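Local atomic coordinates of N-alpha-acetyltransferase 30 (Saccharomyces cerevisiae, PDB entry 6YGA), a protein that catalyses, as the catalytic subunit of the NatC complex, the transfer of an acetyl group from acetyl-CoA to the N-terminal methionine of target proteins. Residues 108-122 / 145-159. Numbering follows the deposited sequence.
Sequences QREHCDEIMLETEVE and YLNEGDAFKLILPLT
Ile115, Leu117 and Thr119 pair with Leu156, Leu154 and Phe152 as the hydrogen-bonded pairs of an antiparallel ladder between strands 114-120 and 151-157, each joined by two N-H...O bonds. Near the chain's C-terminus, Leu158 N (2.9 Å) and Thr159 N (3.3 Å) both donate to Asp113 O from one face of its carbonyl plane. Thr159 OG1 donates to Asp113 OD1 at 2.7 Å, on the anti side but tilted out of the carboxylate plane.

Apolar contacts divide between the two sheet faces. On one, Leu117 CD1 meets Leu154 CD1 at 3.7 Å, and the same Leu154 methyl touches Thr119 CG2; Leu158 CD1 lies 3.8 Å from Ile115 CG1. On the other, selenomethionine Met116 bends at chi2 and chi3 (-86° and -81°), laying Met116 SE against the extended Lys153, 3.9 Å from Lys153 CE.

Two CH-pi contacts close the far end. Val121 CG1 sits over the centre of the Phe152 ring, 3.6 Å from the centroid, while Glu120 CG lies over one face of the Tyr145 ring, offset toward its rim, its carboxylate stacked 25° from the ring plane and Glu120 OE1 hydrogen-bonded to Asn123 ND2.

In this GNAT fold, strand 136-141 flanks 151-157, and 76-86 runs parallel to 114-120, a pair that in GNAT enzymes generally splays apart to receive acetyl-CoA. Helix 124-131 packs on Leu117, Thr119 and Leu154, and the N-alpha-acetyltransferase 35 chain reaches Phe152 and Ile155.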
ATOM      1  N   GLN A 108      11.644  28.755  -3.004  1.00 49.55           N
ATOM      2  CA  GLN A 108      10.762  29.780  -2.451  1.00 49.36           C
ATOM      3  C   GLN A 108      10.891  31.087  -3.223  1.00 50.12           C
ATOM      4  O   GLN A 108       9.884  31.742  -3.521  1.00 49.76           O
ATOM      5  CB  GLN A 108      11.062  30.004  -0.970  1.00 47.65           C
ATOM      6  CG  GLN A 108      10.210  31.093  -0.342  1.00 49.74           C
ATOM      7  CD  GLN A 108      10.337  31.135   1.164  1.00 53.08           C
ATOM      8  OE1 GLN A 108      11.441  31.172   1.705  1.00 56.03           O
ATOM      9  NE2 GLN A 108       9.202  31.119   1.851  1.00 51.89           N
ATOM     10  N   ARG A 109      12.122  31.483  -3.555  1.00 49.75           N
ATOM     11  CA  ARG A 109      12.321  32.676  -4.368  1.00 52.34           C
ATOM     12  C   ARG A 109      11.779  32.488  -5.777  1.00 52.04           C
ATOM     13  O   ARG A 109      11.485  33.479  -6.453  1.00 56.60           O
ATOM     14  CB  ARG A 109      13.805  33.057  -4.407  1.00 57.77           C
ATOM     15  CG  ARG A 109      14.301  33.715  -3.122  1.00 65.19           C
ATOM     16  CD  ARG A 109      15.762  34.163  -3.204  1.00 71.19           C
ATOM     17  NE  ARG A 109      16.698  33.059  -3.009  1.00 73.23           N
ATOM     18  CZ  ARG A 109      17.491  32.568  -3.958  1.00 74.02           C
ATOM     19  NH1 ARG A 109      17.474  33.090  -5.177  1.00 75.75           N
ATOM     20  NH2 ARG A 109      18.307  31.561  -3.683  1.00 73.45           N
ATOM     21  N   GLU A 110      11.629  31.245  -6.228  1.00 48.04           N
ATOM     22  CA  GLU A 110      10.945  30.953  -7.478  1.00 50.13           C
ATOM     23  C   GLU A 110       9.441  30.793  -7.296  1.00 48.61           C
ATOM     24  O   GLU A 110       8.769  30.312  -8.214  1.00 46.31           O
ATOM     25  CB  GLU A 110      11.540  29.701  -8.130  1.00 53.40           C
ATOM     26  CG  GLU A 110      12.980  29.887  -8.601  1.00 59.04           C
ATOM     27  CD  GLU A 110      13.136  31.045  -9.577  1.00 66.16           C
ATOM     28  OE1 GLU A 110      12.240  31.233 -10.426  1.00 68.67           O
ATOM     29  OE2 GLU A 110      14.153  31.769  -9.494  1.00 69.14           O
ATOM     30  N   HIS A 111       8.908  31.174  -6.135  1.00 49.35           N
ATOM     31  CA  HIS A 111       7.472  31.265  -5.897  1.00 53.67           C
ATOM     32  C   HIS A 111       6.805  29.895  -5.789  1.00 51.85           C
ATOM     33  O   HIS A 111       5.614  29.755  -6.084  1.00 54.26           O
ATOM     34  CB  HIS A 111       6.791  32.110  -6.979  1.00 59.30           C
ATOM     35  CG  HIS A 111       7.424  33.452  -7.183  1.00 66.53           C
ATOM     36  ND1 HIS A 111       8.273  33.731  -8.234  1.00 68.48           N
ATOM     37  CD2 HIS A 111       7.320  34.599  -6.471  1.00 70.00           C
ATOM     38  CE1 HIS A 111       8.663  34.992  -8.159  1.00 71.19           C
ATOM     39  NE2 HIS A 111       8.099  35.540  -7.099  1.00 71.65           N
ATOM     40  N   CYS A 112       7.562  28.871  -5.393  1.00 47.69           N
ATOM     41  CA  CYS A 112       6.954  27.590  -5.058  1.00 47.16           C
ATOM     42  C   CYS A 112       6.012  27.770  -3.875  1.00 47.43           C
ATOM     43  O   CYS A 112       6.319  28.485  -2.919  1.00 45.19           O
ATOM     44  CB  CYS A 112       8.026  26.548  -4.727  1.00 47.21           C
ATOM     45  SG  CYS A 112       8.757  25.729  -6.166  1.00 52.34           S
ATOM     46  N   ASP A 113       4.840  27.149  -3.965  1.00 45.98           N
ATOM     47  CA  ASP A 113       3.880  27.190  -2.874  1.00 46.22           C
ATOM     48  C   ASP A 113       4.130  26.108  -1.836  1.00 44.95           C
ATOM     49  O   ASP A 113       3.656  26.236  -0.703  1.00 43.88           O
ATOM     50  CB  ASP A 113       2.457  27.054  -3.421  1.00 46.42           C
ATOM     51  CG  ASP A 113       2.070  28.205  -4.328  1.00 47.41           C
ATOM     52  OD1 ASP A 113       2.131  29.365  -3.872  1.00 47.87           O
ATOM     53  OD2 ASP A 113       1.713  27.954  -5.497  1.00 47.58           O
ATOM     54  N   GLU A 114       4.868  25.060  -2.194  1.00 44.04           N
ATOM     55  CA  GLU A 114       5.109  23.944  -1.293  1.00 43.93           C
ATOM     56  C   GLU A 114       6.286  23.136  -1.816  1.00 44.96           C
ATOM     57  O   GLU A 114       6.621  23.185  -3.003  1.00 44.41           O
ATOM     58  CB  GLU A 114       3.865  23.061  -1.156  1.00 44.61           C
ATOM     59  CG  GLU A 114       3.443  22.409  -2.459  1.00 50.05           C
ATOM     60  CD  GLU A 114       1.981  22.016  -2.473  1.00 56.34           C
ATOM     61  OE1 GLU A 114       1.196  22.621  -1.715  1.00 57.92           O
ATOM     62  OE2 GLU A 114       1.616  21.102  -3.244  1.00 59.55           O
ATOM     63  N   ILE A 115       6.912  22.392  -0.909  1.00 42.87           N
ATOM     64  CA  ILE A 115       8.012  21.495  -1.233  1.00 40.52           C
ATOM     65  C   ILE A 115       7.585  20.083  -0.863  1.00 39.54           C
ATOM     66  O   ILE A 115       7.067  19.857   0.237  1.00 40.95           O
ATOM     67  CB  ILE A 115       9.300  21.888  -0.489  1.00 37.96           C
ATOM     68  CG1 ILE A 115       9.568  23.383  -0.655  1.00 37.34           C
ATOM     69  CG2 ILE A 115      10.482  21.089  -1.013  1.00 36.60           C
ATOM     70  CD1 ILE A 115       9.865  23.787  -2.082  1.00 39.17           C
HETATM   71  N   MSE A 116       7.803  19.139  -1.772  1.00 35.35           N
HETATM   72  CA  MSE A 116       7.409  17.756  -1.527  1.00 35.63           C
HETATM   73  C   MSE A 116       8.574  16.793  -1.739  1.00 39.24           C
HETATM   74  O   MSE A 116       9.381  16.972  -2.651  1.00 40.27           O
HETATM   75  CB  MSE A 116       6.234  17.372  -2.433  1.00 36.36           C
HETATM   76  CG  MSE A 116       5.569  16.046  -2.091  1.00 36.02           C
HETATM   77 SE   MSE A 116       6.426  14.497  -2.911  0.54 36.29          SE
HETATM   78  CE  MSE A 116       5.622  14.613  -4.681  1.00 37.41           C
ATOM     79  N   LEU A 117       8.656  15.775  -0.885  1.00 39.97           N
ATOM     80  CA  LEU A 117       9.655  14.728  -1.024  1.00 41.27           C
ATOM     81  C   LEU A 117       9.086  13.434  -0.466  1.00 41.29           C
ATOM     82  O   LEU A 117       8.110  13.434   0.289  1.00 41.29           O
ATOM     83  CB  LEU A 117      10.968  15.094  -0.315  1.00 43.44           C
ATOM     84  CG  LEU A 117      10.939  15.157   1.218  1.00 43.33           C
ATOM     85  CD1 LEU A 117      11.471  13.871   1.839  1.00 43.91           C
ATOM     86  CD2 LEU A 117      11.711  16.363   1.737  1.00 43.53           C
ATOM     87  N   GLU A 118       9.705  12.325  -0.856  1.00 42.30           N
ATOM     88  CA  GLU A 118       9.410  11.017  -0.296  1.00 43.21           C
ATOM     89  C   GLU A 118      10.649  10.499   0.414  1.00 47.12           C
ATOM     90  O   GLU A 118      11.777  10.754  -0.023  1.00 53.42           O
ATOM     91  CB  GLU A 118       8.973  10.022  -1.378  1.00 45.51           C
ATOM     92  CG  GLU A 118       7.765  10.464  -2.183  1.00 48.23           C
ATOM     93  CD  GLU A 118       8.130  10.947  -3.571  1.00 51.36           C
ATOM     94  OE1 GLU A 118       9.335  10.966  -3.900  1.00 52.56           O
ATOM     95  OE2 GLU A 118       7.208  11.303  -4.335  1.00 52.93           O
ATOM     96  N   THR A 119      10.437   9.779   1.511  1.00 45.88           N
ATOM     97  CA  THR A 119      11.539   9.221   2.273  1.00 47.19           C
ATOM     98  C   THR A 119      11.065   7.947   2.957  1.00 44.82           C
ATOM     99  O   THR A 119       9.863   7.698   3.089  1.00 43.02           O
ATOM    100  CB  THR A 119      12.084  10.229   3.298  1.00 51.35           C
ATOM    101  OG1 THR A 119      13.328   9.757   3.828  1.00 57.51           O
ATOM    102  CG2 THR A 119      11.105  10.417   4.436  1.00 49.04           C
ATOM    103  N   GLU A 120      12.030   7.132   3.372  1.00 45.17           N
ATOM    104  CA  GLU A 120      11.717   5.892   4.065  1.00 44.96           C
ATOM    105  C   GLU A 120      11.206   6.188   5.468  1.00 46.77           C
ATOM    106  O   GLU A 120      11.693   7.097   6.144  1.00 49.07           O
ATOM    107  CB  GLU A 120      12.956   4.999   4.142  1.00 46.97           C
ATOM    108  CG  GLU A 120      13.606   4.686   2.798  1.00 49.46           C
ATOM    109  CD  GLU A 120      14.644   5.719   2.375  1.00 56.11           C
ATOM    110  OE1 GLU A 120      14.632   6.848   2.911  1.00 57.87           O
ATOM    111  OE2 GLU A 120      15.480   5.397   1.503  1.00 58.94           O
ATOM    112  N   VAL A 121      10.215   5.409   5.912  1.00 48.23           N
ATOM    113  CA  VAL A 121       9.731   5.562   7.277  1.00 50.97           C
ATOM    114  C   VAL A 121      10.771   5.097   8.284  1.00 55.41           C
ATOM    115  O   VAL A 121      10.712   5.484   9.458  1.00 55.77           O
ATOM    116  CB  VAL A 121       8.406   4.803   7.473  1.00 50.73           C
ATOM    117  CG1 VAL A 121       7.449   5.111   6.334  1.00 47.49           C
ATOM    118  CG2 VAL A 121       8.656   3.311   7.580  1.00 54.11           C
ATOM    119  N   GLU A 122      11.729   4.276   7.854  1.00 59.69           N
ATOM    120  CA  GLU A 122      12.814   3.809   8.704  1.00 68.17           C
ATOM    121  C   GLU A 122      14.029   4.729   8.667  1.00 68.48           C
ATOM    122  O   GLU A 122      14.991   4.490   9.403  1.00 74.02           O
ATOM    123  CB  GLU A 122      13.231   2.390   8.295  1.00 75.72           C
ATOM    124  CG  GLU A 122      12.076   1.406   8.128  1.00 82.59           C
ATOM    125  CD  GLU A 122      11.349   1.101   9.430  1.00 88.95           C
ATOM    126  OE1 GLU A 122      11.893   1.405  10.514  1.00 92.20           O
ATOM    127  OE2 GLU A 122      10.229   0.547   9.369  1.00 90.21           O
ATOM    128  N   TYR A 145       9.155   1.353  -0.912  1.00 48.96           N
ATOM    129  CA  TYR A 145      10.545   0.968  -1.121  1.00 51.08           C
ATOM    130  C   TYR A 145      10.735  -0.544  -1.092  1.00 54.51           C
ATOM    131  O   TYR A 145      11.807  -1.025  -0.713  1.00 57.18           O
ATOM    132  CB  TYR A 145      11.449   1.641  -0.086  1.00 52.92           C
ATOM    133  CG  TYR A 145      11.483   3.147  -0.212  1.00 52.84           C
ATOM    134  CD1 TYR A 145      12.178   3.758  -1.248  1.00 50.59           C
ATOM    135  CD2 TYR A 145      10.817   3.957   0.699  1.00 50.47           C
ATOM    136  CE1 TYR A 145      12.209   5.132  -1.376  1.00 51.57           C
ATOM    137  CE2 TYR A 145      10.845   5.334   0.581  1.00 49.87           C
ATOM    138  CZ  TYR A 145      11.541   5.917  -0.459  1.00 52.26           C
ATOM    139  OH  TYR A 145      11.576   7.286  -0.592  1.00 54.11           O
ATOM    140  N   LEU A 146       9.706  -1.298  -1.481  1.00 55.31           N
ATOM    141  CA  LEU A 146       9.781  -2.752  -1.655  1.00 56.50           C
ATOM    142  C   LEU A 146      10.188  -3.378  -0.327  1.00 54.01           C
ATOM    143  O   LEU A 146       9.498  -3.145   0.681  1.00 51.92           O
ATOM    144  CB  LEU A 146      10.705  -3.042  -2.838  1.00 62.19           C
ATOM    145  CG  LEU A 146      10.420  -2.244  -4.113  1.00 65.78           C
ATOM    146  CD1 LEU A 146      11.645  -2.212  -5.015  1.00 67.92           C
ATOM    147  CD2 LEU A 146       9.223  -2.826  -4.848  1.00 66.81           C
ATOM    148  N   ASN A 147      11.275  -4.149  -0.261  1.00 55.68           N
ATOM    149  CA  ASN A 147      11.673  -4.795   0.983  1.00 56.19           C
ATOM    150  C   ASN A 147      12.306  -3.830   1.977  1.00 56.25           C
ATOM    151  O   ASN A 147      12.586  -4.236   3.110  1.00 57.23           O
ATOM    152  CB  ASN A 147      12.636  -5.952   0.691  1.00 59.14           C
ATOM    153  CG  ASN A 147      12.024  -7.015  -0.215  1.00 60.20           C
ATOM    154  OD1 ASN A 147      10.802  -7.142  -0.306  1.00 60.01           O
ATOM    155  ND2 ASN A 147      12.876  -7.786  -0.882  1.00 62.89           N
ATOM    156  N   GLU A 148      12.548  -2.577   1.592  1.00 57.89           N
ATOM    157  CA  GLU A 148      13.035  -1.578   2.536  1.00 58.77           C
ATOM    158  C   GLU A 148      11.913  -0.909   3.321  1.00 54.42           C
ATOM    159  O   GLU A 148      12.199  -0.116   4.224  1.00 53.29           O
ATOM    160  CB  GLU A 148      13.863  -0.520   1.801  1.00 63.40           C
ATOM    161  CG  GLU A 148      15.129  -1.075   1.173  1.00 69.91           C
ATOM    162  CD  GLU A 148      15.969  -1.849   2.168  1.00 77.23           C
ATOM    163  OE1 GLU A 148      16.300  -1.288   3.235  1.00 79.00           O
ATOM    164  OE2 GLU A 148      16.283  -3.026   1.892  1.00 82.19           O
ATOM    165  N   GLY A 149      10.659  -1.198   3.002  1.00 52.76           N
ATOM    166  CA  GLY A 149       9.533  -0.759   3.803  1.00 51.65           C
ATOM    167  C   GLY A 149       8.724   0.340   3.135  1.00 47.82           C
ATOM    168  O   GLY A 149       8.878   0.652   1.951  1.00 46.95           O
ATOM    169  N   ASP A 150       7.843   0.934   3.935  1.00 47.09           N
ATOM    170  CA  ASP A 150       6.923   1.954   3.463  1.00 43.38           C
ATOM    171  C   ASP A 150       7.646   3.288   3.276  1.00 40.15           C
ATOM    172  O   ASP A 150       8.831   3.441   3.585  1.00 37.67           O
ATOM    173  CB  ASP A 150       5.759   2.110   4.441  1.00 43.09           C
ATOM    174  CG  ASP A 150       5.017   0.806   4.682  1.00 46.47           C
ATOM    175  OD1 ASP A 150       5.283  -0.176   3.958  1.00 46.75           O
ATOM    176  OD2 ASP A 150       4.166   0.767   5.599  1.00 48.34           O
ATOM    177  N   ALA A 151       6.913   4.271   2.763  1.00 39.70           N
ATOM    178  CA  ALA A 151       7.420   5.623   2.616  1.00 37.06           C
ATOM    179  C   ALA A 151       6.476   6.596   3.297  1.00 34.99           C
ATOM    180  O   ALA A 151       5.291   6.315   3.495  1.00 34.17           O
ATOM    181  CB  ALA A 151       7.573   6.029   1.148  1.00 36.36           C
ATOM    182  N   PHE A 152       7.026   7.748   3.658  1.00 37.73           N
ATOM    183  CA  PHE A 152       6.251   8.911   4.053  1.00 38.16           C
ATOM    184  C   PHE A 152       6.337   9.946   2.940  1.00 41.03           C
ATOM    185  O   PHE A 152       7.393  10.119   2.320  1.00 39.59           O
ATOM    186  CB  PHE A 152       6.764   9.518   5.366  1.00 36.62           C
ATOM    187  CG  PHE A 152       6.329   8.776   6.603  1.00 36.96           C
ATOM    188  CD1 PHE A 152       5.056   8.241   6.698  1.00 36.40           C
ATOM    189  CD2 PHE A 152       7.196   8.622   7.678  1.00 38.25           C
ATOM    190  CE1 PHE A 152       4.656   7.564   7.839  1.00 39.72           C
ATOM    191  CE2 PHE A 152       6.801   7.945   8.821  1.00 38.90           C
ATOM    192  CZ  PHE A 152       5.532   7.416   8.901  1.00 39.59           C
ATOM    193  N   LYS A 153       5.220  10.611   2.675  1.00 41.96           N
ATOM    194  CA  LYS A 153       5.188  11.770   1.797  1.00 42.04           C
ATOM    195  C   LYS A 153       5.256  13.015   2.670  1.00 40.26           C
ATOM    196  O   LYS A 153       4.344  13.267   3.463  1.00 39.84           O
ATOM    197  CB  LYS A 153       3.920  11.770   0.944  1.00 44.71           C
ATOM    198  CG  LYS A 153       3.854  12.865  -0.102  1.00 47.40           C
ATOM    199  CD  LYS A 153       2.589  12.742  -0.932  1.00 50.97           C
ATOM    200  CE  LYS A 153       2.697  13.538  -2.216  1.00 57.38           C
ATOM    201  NZ  LYS A 153       1.608  13.185  -3.167  1.00 61.91           N
ATOM    202  N   LEU A 154       6.341  13.773   2.543  1.00 38.15           N
ATOM    203  CA  LEU A 154       6.566  14.963   3.353  1.00 37.54           C
ATOM    204  C   LEU A 154       6.286  16.210   2.528  1.00 37.99           C
ATOM    205  O   LEU A 154       6.683  16.295   1.362  1.00 41.15           O
ATOM    206  CB  LEU A 154       8.000  15.010   3.880  1.00 39.93           C
ATOM    207  CG  LEU A 154       8.460  13.801   4.694  1.00 44.50           C
ATOM    208  CD1 LEU A 154       9.896  13.965   5.174  1.00 48.16           C
ATOM    209  CD2 LEU A 154       7.527  13.582   5.864  1.00 43.61           C
ATOM    210  N   ILE A 155       5.604  17.175   3.145  1.00 35.52           N
ATOM    211  CA  ILE A 155       5.236  18.429   2.499  1.00 36.67           C
ATOM    212  C   ILE A 155       5.540  19.584   3.444  1.00 36.98           C
ATOM    213  O   ILE A 155       5.204  19.530   4.634  1.00 36.48           O
ATOM    214  CB  ILE A 155       3.751  18.446   2.088  1.00 37.14           C
ATOM    215  CG1 ILE A 155       3.471  17.352   1.060  1.00 41.20           C
ATOM    216  CG2 ILE A 155       3.365  19.810   1.533  1.00 35.03           C
ATOM    217  CD1 ILE A 155       2.088  17.415   0.480  1.00 42.83           C
ATOM    218  N   LEU A 156       6.182  20.616   2.915  1.00 37.13           N
ATOM    219  CA  LEU A 156       6.462  21.848   3.646  1.00 38.01           C
ATOM    220  C   LEU A 156       5.724  22.985   2.960  1.00 40.55           C
ATOM    221  O   LEU A 156       6.067  23.347   1.817  1.00 40.81           O
ATOM    222  CB  LEU A 156       7.962  22.134   3.691  1.00 37.14           C
ATOM    223  CG  LEU A 156       8.398  23.490   4.247  1.00 38.34           C
ATOM    224  CD1 LEU A 156       8.167  23.548   5.749  1.00 37.75           C
ATOM    225  CD2 LEU A 156       9.856  23.773   3.905  1.00 40.52           C
ATOM    226  N   PRO A 157       4.715  23.573   3.601  1.00 38.71           N
ATOM    227  CA  PRO A 157       3.926  24.625   2.947  1.00 39.76           C
ATOM    228  C   PRO A 157       4.615  25.980   3.059  1.00 41.91           C
ATOM    229  O   PRO A 157       5.054  26.389   4.140  1.00 43.45           O
ATOM    230  CB  PRO A 157       2.605  24.600   3.720  1.00 37.65           C
ATOM    231  CG  PRO A 157       3.006  24.178   5.086  1.00 37.12           C
ATOM    232  CD  PRO A 157       4.202  23.254   4.944  1.00 38.34           C
ATOM    233  N   LEU A 158       4.709  26.679   1.930  1.00 43.31           N
ATOM    234  CA  LEU A 158       5.385  27.967   1.885  1.00 45.96           C
ATOM    235  C   LEU A 158       4.423  29.133   1.755  1.00 48.64           C
ATOM    236  O   LEU A 158       4.725  30.229   2.239  1.00 46.89           O
ATOM    237  CB  LEU A 158       6.387  27.997   0.726  1.00 44.91           C
ATOM    238  CG  LEU A 158       7.449  26.891   0.732  1.00 44.27           C
ATOM    239  CD1 LEU A 158       8.309  26.961  -0.515  1.00 46.20           C
ATOM    240  CD2 LEU A 158       8.310  26.972   1.981  1.00 44.39           C
ATOM    241  N   THR A 159       3.270  28.909   1.132  1.00 51.11           N
ATOM    242  CA  THR A 159       2.227  29.921   1.035  1.00 54.36           C
ATOM    243  C   THR A 159       0.865  29.382   1.474  1.00 58.31           C
ATOM    244  O   THR A 159       0.609  28.166   1.412  1.00 57.42           O
ATOM    245  CB  THR A 159       2.097  30.469  -0.403  1.00 56.66           C
ATOM    246  OG1 THR A 159       1.562  29.451  -1.255  1.00 59.77           O
ATOM    247  CG2 THR A 159       3.460  30.912  -0.958  1.00 54.84           C
ATOM    248  OXT THR A 159       0.007  30.185   1.878  1.00 62.33           O
TER